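Local coordinates for tRNA nucleotidyl transferase-related protein (Thermotoga maritima, PDB 3H38) that probably builds the CCA tail at tRNA 3' ends from CTP and ATP, as the class II nucleotidyltransferase part of a longer protein, at residues A[267-270]-A[271-275]; A[358-361]-A[362-366]. All blocks are in the same frame, centred on the assembly; numbering follows the deposited sequence.

Interaction 1. Residues A[267-270]-A[271-275]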
loop_
_atom_site.group_PDB
_atom_site.type_symbol
_atom_site.label_atom_id
_atom_site.label_comp_id
_atom_site.label_asym_id
_atom_site.label_seq_id
_atom_site.Cartn_x
_atom_site.Cartn_y
_atom_site.Cartn_z
ATOM N N ILE A 267 9.104 -3.857 11.196
ATOM C CA ILE A 267 7.978 -2.948 11.077
ATOM C C ILE A 267 6.764 -3.331 11.949
ATOM O O ILE A 267 6.127 -2.460 12.548
ATOM C CB ILE A 267 7.619 -2.715 9.595
ATOM C CG1 ILE A 267 8.479 -1.557 9.049
ATOM C CG2 ILE A 267 6.116 -2.439 9.422
ATOM C CD1 ILE A 267 8.274 -1.255 7.587
ATOM N N PRO A 268 6.460 -4.634 12.056
ATOM C CA PRO A 268 5.256 -4.988 12.809
ATOM C C PRO A 268 5.493 -4.849 14.311
ATOM O O PRO A 268 4.565 -4.493 15.039
ATOM C CB PRO A 268 5.020 -6.455 12.428
ATOM C CG PRO A 268 6.035 -6.778 11.343
ATOM C CD PRO A 268 7.154 -5.827 11.548
ATOM N N TRP A 269 6.717 -5.126 14.756
ATOM C CA TRP A 269 7.106 -4.897 16.151
ATOM C C TRP A 269 6.958 -3.420 16.503
ATOM O O TRP A 269 6.986 -3.058 17.668
ATOM C CB TRP A 269 8.558 -5.325 16.380
ATOM C CG TRP A 269 9.040 -5.253 17.817
ATOM C CD1 TRP A 269 9.200 -6.304 18.670
ATOM C CD2 TRP A 269 9.449 -4.085 18.548
ATOM N NE1 TRP A 269 9.666 -5.868 19.885
ATOM C CE2 TRP A 269 9.828 -4.509 19.838
ATOM C CE3 TRP A 269 9.523 -2.725 18.242
ATOM C CZ2 TRP A 269 10.278 -3.629 20.818
ATOM C CZ3 TRP A 269 9.967 -1.850 19.215
ATOM C CH2 TRP A 269 10.341 -2.306 20.490
ATOM N N VAL A 270 6.809 -2.568 15.492
ATOM C CA VAL A 270 6.684 -1.135 15.729
ATOM C C VAL A 270 5.228 -0.713 15.707
ATOM O O VAL A 270 4.815 0.152 16.481
ATOM C CB VAL A 270 7.440 -0.298 14.683
ATOM C CG1 VAL A 270 7.116 1.179 14.861
ATOM C CG2 VAL A 270 8.931 -0.531 14.786
ATOM N N GLU A 271 4.462 -1.305 14.795
ATOM C CA GLU A 271 3.022 -1.079 14.751
ATOM C C GLU A 271 2.427 -1.664 16.023
ATOM O O GLU A 271 1.369 -1.231 16.499
ATOM C CB GLU A 271 2.398 -1.746 13.525
ATOM C CG GLU A 271 2.876 -1.193 12.197
ATOM C CD GLU A 271 2.063 -1.716 11.025
ATOM O OE1 GLU A 271 1.562 -0.895 10.224
ATOM O OE2 GLU A 271 1.921 -2.950 10.904
ATOM N N GLU A 272 3.120 -2.680 16.533
ATOM C CA GLU A 272 2.812 -3.343 17.788
ATOM C C GLU A 272 3.051 -2.531 19.046
ATOM O O GLU A 272 2.183 -2.357 19.848
ATOM C CB GLU A 272 3.708 -4.583 17.855
ATOM C CG GLU A 272 3.491 -5.581 18.975
ATOM C CD GLU A 272 4.588 -6.671 19.010
ATOM O OE1 GLU A 272 5.283 -6.786 20.044
ATOM O OE2 GLU A 272 4.756 -7.418 18.013
ATOM N N ASN A 273 4.218 -1.960 19.174
ATOM C CA ASN A 273 4.576 -1.226 20.374
ATOM C C ASN A 273 4.332 0.290 20.280
ATOM O O ASN A 273 4.312 0.980 21.304
ATOM C CB ASN A 273 6.024 -1.540 20.776
ATOM C CG ASN A 273 6.225 -3.013 21.167
ATOM O OD1 ASN A 273 6.199 -3.362 22.353
ATOM N ND2 ASN A 273 6.428 -3.880 20.169
ATOM N N PHE A 274 4.121 0.805 19.068
ATOM C CA PHE A 274 4.077 2.260 18.878
ATOM C C PHE A 274 2.938 2.847 18.038
ATOM O O PHE A 274 2.782 4.072 17.981
ATOM C CB PHE A 274 5.428 2.776 18.373
ATOM C CG PHE A 274 6.499 2.768 19.426
ATOM C CD1 PHE A 274 6.615 3.820 20.321
ATOM C CD2 PHE A 274 7.369 1.694 19.544
ATOM C CE1 PHE A 274 7.598 3.812 21.310
ATOM C CE2 PHE A 274 8.350 1.676 20.533
ATOM C CZ PHE A 274 8.462 2.737 21.416
ATOM N N GLY A 275 2.135 1.999 17.404
ATOM C CA GLY A 275 1.002 2.496 16.640
ATOM C C GLY A 275 1.146 2.305 15.142
ATOM O O GLY A 275 2.048 1.604 14.686
#

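Interaction 2. Residues A[358-361]-A[362-366]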
loop_
_atom_site.group_PDB
_atom_site.type_symbol
_atom_site.label_atom_id
_atom_site.label_comp_id
_atom_site.label_asym_id
_atom_site.label_seq_id
_atom_site.Cartn_x
_atom_site.Cartn_y
_atom_site.Cartn_z
ATOM N N GLU A 358 21.930 -8.691 18.421
ATOM C CA GLU A 358 22.030 -8.146 19.761
ATOM C C GLU A 358 21.735 -6.666 19.800
ATOM O O GLU A 358 21.078 -6.176 20.728
ATOM C CB GLU A 358 23.421 -8.407 20.334
ATOM C CG GLU A 358 23.564 -9.765 20.961
ATOM C CD GLU A 358 22.446 -10.081 21.948
ATOM O OE1 GLU A 358 21.308 -10.366 21.501
ATOM O OE2 GLU A 358 22.715 -10.060 23.174
ATOM N N LYS A 359 22.223 -5.961 18.798
ATOM C CA LYS A 359 21.982 -4.544 18.700
ATOM C C LYS A 359 20.520 -4.198 18.544
ATOM O O LYS A 359 20.059 -3.259 19.124
ATOM C CB LYS A 359 22.781 -3.946 17.590
ATOM C CG LYS A 359 24.177 -4.233 17.735
ATOM C CD LYS A 359 24.964 -3.135 17.143
ATOM C CE LYS A 359 26.224 -3.650 16.496
ATOM N NZ LYS A 359 27.275 -2.600 16.418
ATOM N N GLU A 360 19.809 -4.975 17.760
ATOM C CA GLU A 360 18.358 -4.810 17.589
ATOM C C GLU A 360 17.646 -5.110 18.897
ATOM O O GLU A 360 16.895 -4.280 19.399
ATOM C CB GLU A 360 17.844 -5.732 16.486
ATOM C CG GLU A 360 16.338 -5.918 16.429
ATOM C CD GLU A 360 15.915 -6.932 15.351
ATOM O OE1 GLU A 360 16.519 -6.940 14.252
ATOM O OE2 GLU A 360 14.977 -7.725 15.599
ATOM N N GLY A 361 17.908 -6.291 19.455
ATOM C CA GLY A 361 17.365 -6.676 20.748
ATOM C C GLY A 361 17.540 -5.640 21.851
ATOM O O GLY A 361 16.602 -5.330 22.580
ATOM N N LEU A 362 18.726 -5.078 21.994
ATOM C CA LEU A 362 18.943 -4.066 23.001
ATOM C C LEU A 362 18.246 -2.763 22.720
ATOM O O LEU A 362 17.392 -2.340 23.472
ATOM C CB LEU A 362 20.426 -3.726 22.996
ATOM C CG LEU A 362 21.240 -3.272 24.198
ATOM C CD1 LEU A 362 22.291 -2.328 23.764
ATOM C CD2 LEU A 362 20.434 -2.715 25.300
ATOM N N PHE A 363 18.545 -2.178 21.576
ATOM C CA PHE A 363 17.833 -1.007 21.085
ATOM C C PHE A 363 16.306 -1.146 21.199
ATOM O O PHE A 363 15.629 -0.204 21.604
ATOM C CB PHE A 363 18.271 -0.723 19.645
ATOM C CG PHE A 363 17.617 0.480 19.026
ATOM C CD1 PHE A 363 17.879 1.755 19.503
ATOM C CD2 PHE A 363 16.753 0.338 17.940
ATOM C CE1 PHE A 363 17.277 2.858 18.915
ATOM C CE2 PHE A 363 16.155 1.440 17.355
ATOM C CZ PHE A 363 16.419 2.699 17.841
ATOM N N LYS A 364 15.768 -2.322 20.874
ATOM C CA LYS A 364 14.323 -2.539 20.964
ATOM C C LYS A 364 13.790 -2.243 22.363
ATOM O O LYS A 364 12.684 -1.720 22.521
ATOM C CB LYS A 364 13.965 -3.975 20.590
ATOM C CG LYS A 364 13.778 -4.202 19.121
ATOM C CD LYS A 364 13.460 -5.652 18.827
ATOM C CE LYS A 364 12.886 -5.814 17.425
ATOM N NZ LYS A 364 12.358 -7.196 17.258
ATOM N N SER A 365 14.466 -2.730 23.396
ATOM C CA SER A 365 14.061 -2.406 24.749
ATOM C C SER A 365 14.371 -1.013 25.201
ATOM O O SER A 365 13.558 -0.354 25.785
ATOM C CB SER A 365 14.480 -3.438 25.777
ATOM O OG SER A 365 13.323 -4.125 26.224
ATOM N N TYR A 366 15.558 -0.551 24.897
ATOM C CA TYR A 366 15.874 0.819 25.261
ATOM C C TYR A 366 14.716 1.700 24.807
ATOM O O TYR A 366 14.324 2.650 25.484
ATOM C CB TYR A 366 17.167 1.259 24.579
ATOM C CG TYR A 366 18.415 0.905 25.348
ATOM C CD1 TYR A 366 19.632 1.509 25.053
ATOM C CD2 TYR A 366 18.374 -0.015 26.391
ATOM C CE1 TYR A 366 20.783 1.191 25.768
ATOM C CE2 TYR A 366 19.511 -0.336 27.110
ATOM C CZ TYR A 366 20.718 0.268 26.795
ATOM O OH TYR A 366 21.859 -0.054 27.510
#

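Interaction 1. Residues A[267-270]-A[271-275]
N273 folds back over the indole of W269, four residues earlier, in the C-terminal turn of helix 254-274, part of the all-helical C-terminal half of this CCA-adding enzyme. ND2 sits 3.4 Å above the ring plane, over its centre, and the amide plane is tilted 28° from the indole, with ND2 the atom set over the face. With chi1 of W269 at -175° its CG is anti to the backbone N, which swings the ring along the helix toward the later turn.

Hydrogen bonds come from both the backbone and the N273 amide group. The carbonyl of W269 is gripped twice: strongly by ND2 of N273, 2.7 Å from O of W269, and only weakly by the backbone N of N273. E271 N to I267 O (3.0 Å), E272 N to P268 O and F274 N to V270 O continue the helical ladder. G275 then leaves helical geometry with a positive phi.

Apolar packing runs beside this. CZ3 of W269 lies 4.1 Å from CE2 of F274, meeting that ring near its plane, and CG1 of V270 touches CB of F274. V270 also packs on I348 and L352 of helix 345-352, while L368 of helix 357-371 covers W269, N273 and F274.

The amide's other N-H is taken up too: ND2 of N273 makes a weak bond to OE1 of E272, 3.1 Å away.

Interaction 2. Residues A[358-361]-A[362-366]
E360 starts with CG anti to its backbone N (chi1 166°), K364 with CG anti to its carbonyl carbon (chi1 -86°); the two first torsions lean the chains toward one another, and both run extended from there. The two chains run alongside each other with their charged ends on the same side, one turn apart in helix 357-371: an i to i+4 salt bridge. NZ of K364 stands 3.1 Å from OE2 of E360, on the anti side of that oxygen and 28° out of the carboxylate plane. The shafts touch as well, with CE of K364 3.6 Å from CG of E360.

At the root of the lysine, CG packs against the E360 carbonyl, whose O accepts a bond from K364 N at 2.7 Å. The same ladder continues with L362 N to E358 O and F363 N to K359 O, while S365 N reaches G361 O only weakly.

E360 is buried and its carboxylate is shared, for OE1 forms a second salt bridge to R265. The K364 side chain also makes a cation-pi contact with W269. Replacing K364 by an alanine would probably leave OE2 of E360 without its lysine mate and strip the indole of its cation, with R265 still holding OE1.

Around this turn, F363 plugs into L323 and L327 of helix 309-328 and L352 of helix 345-352, K359 is tied to S328, E358 pairs with R330, and helix 254-274 brings up R265 and W269.

The chain up to helix 177-187 holds the large mixed sheet and the nucleotide and magnesium sites, which lie away from both contacts; from helix 194-205 onward it is wholly helical. Interaction 1 comes first, near the end of helix 254-274; interaction 2 follows in helix 357-371, after the intervening helices, among them 309-328 and 345-352. The two are in series: each is local to one helix, so neither closes a loop, and they neither nest nor cross. Yet they meet in space, with centres about 14 Å apart and CH2 of W269 packed 3.2 Å from O of K364. L352 of helix 345-352 lies against both, adding K364 to its contacts, and so joins three helices.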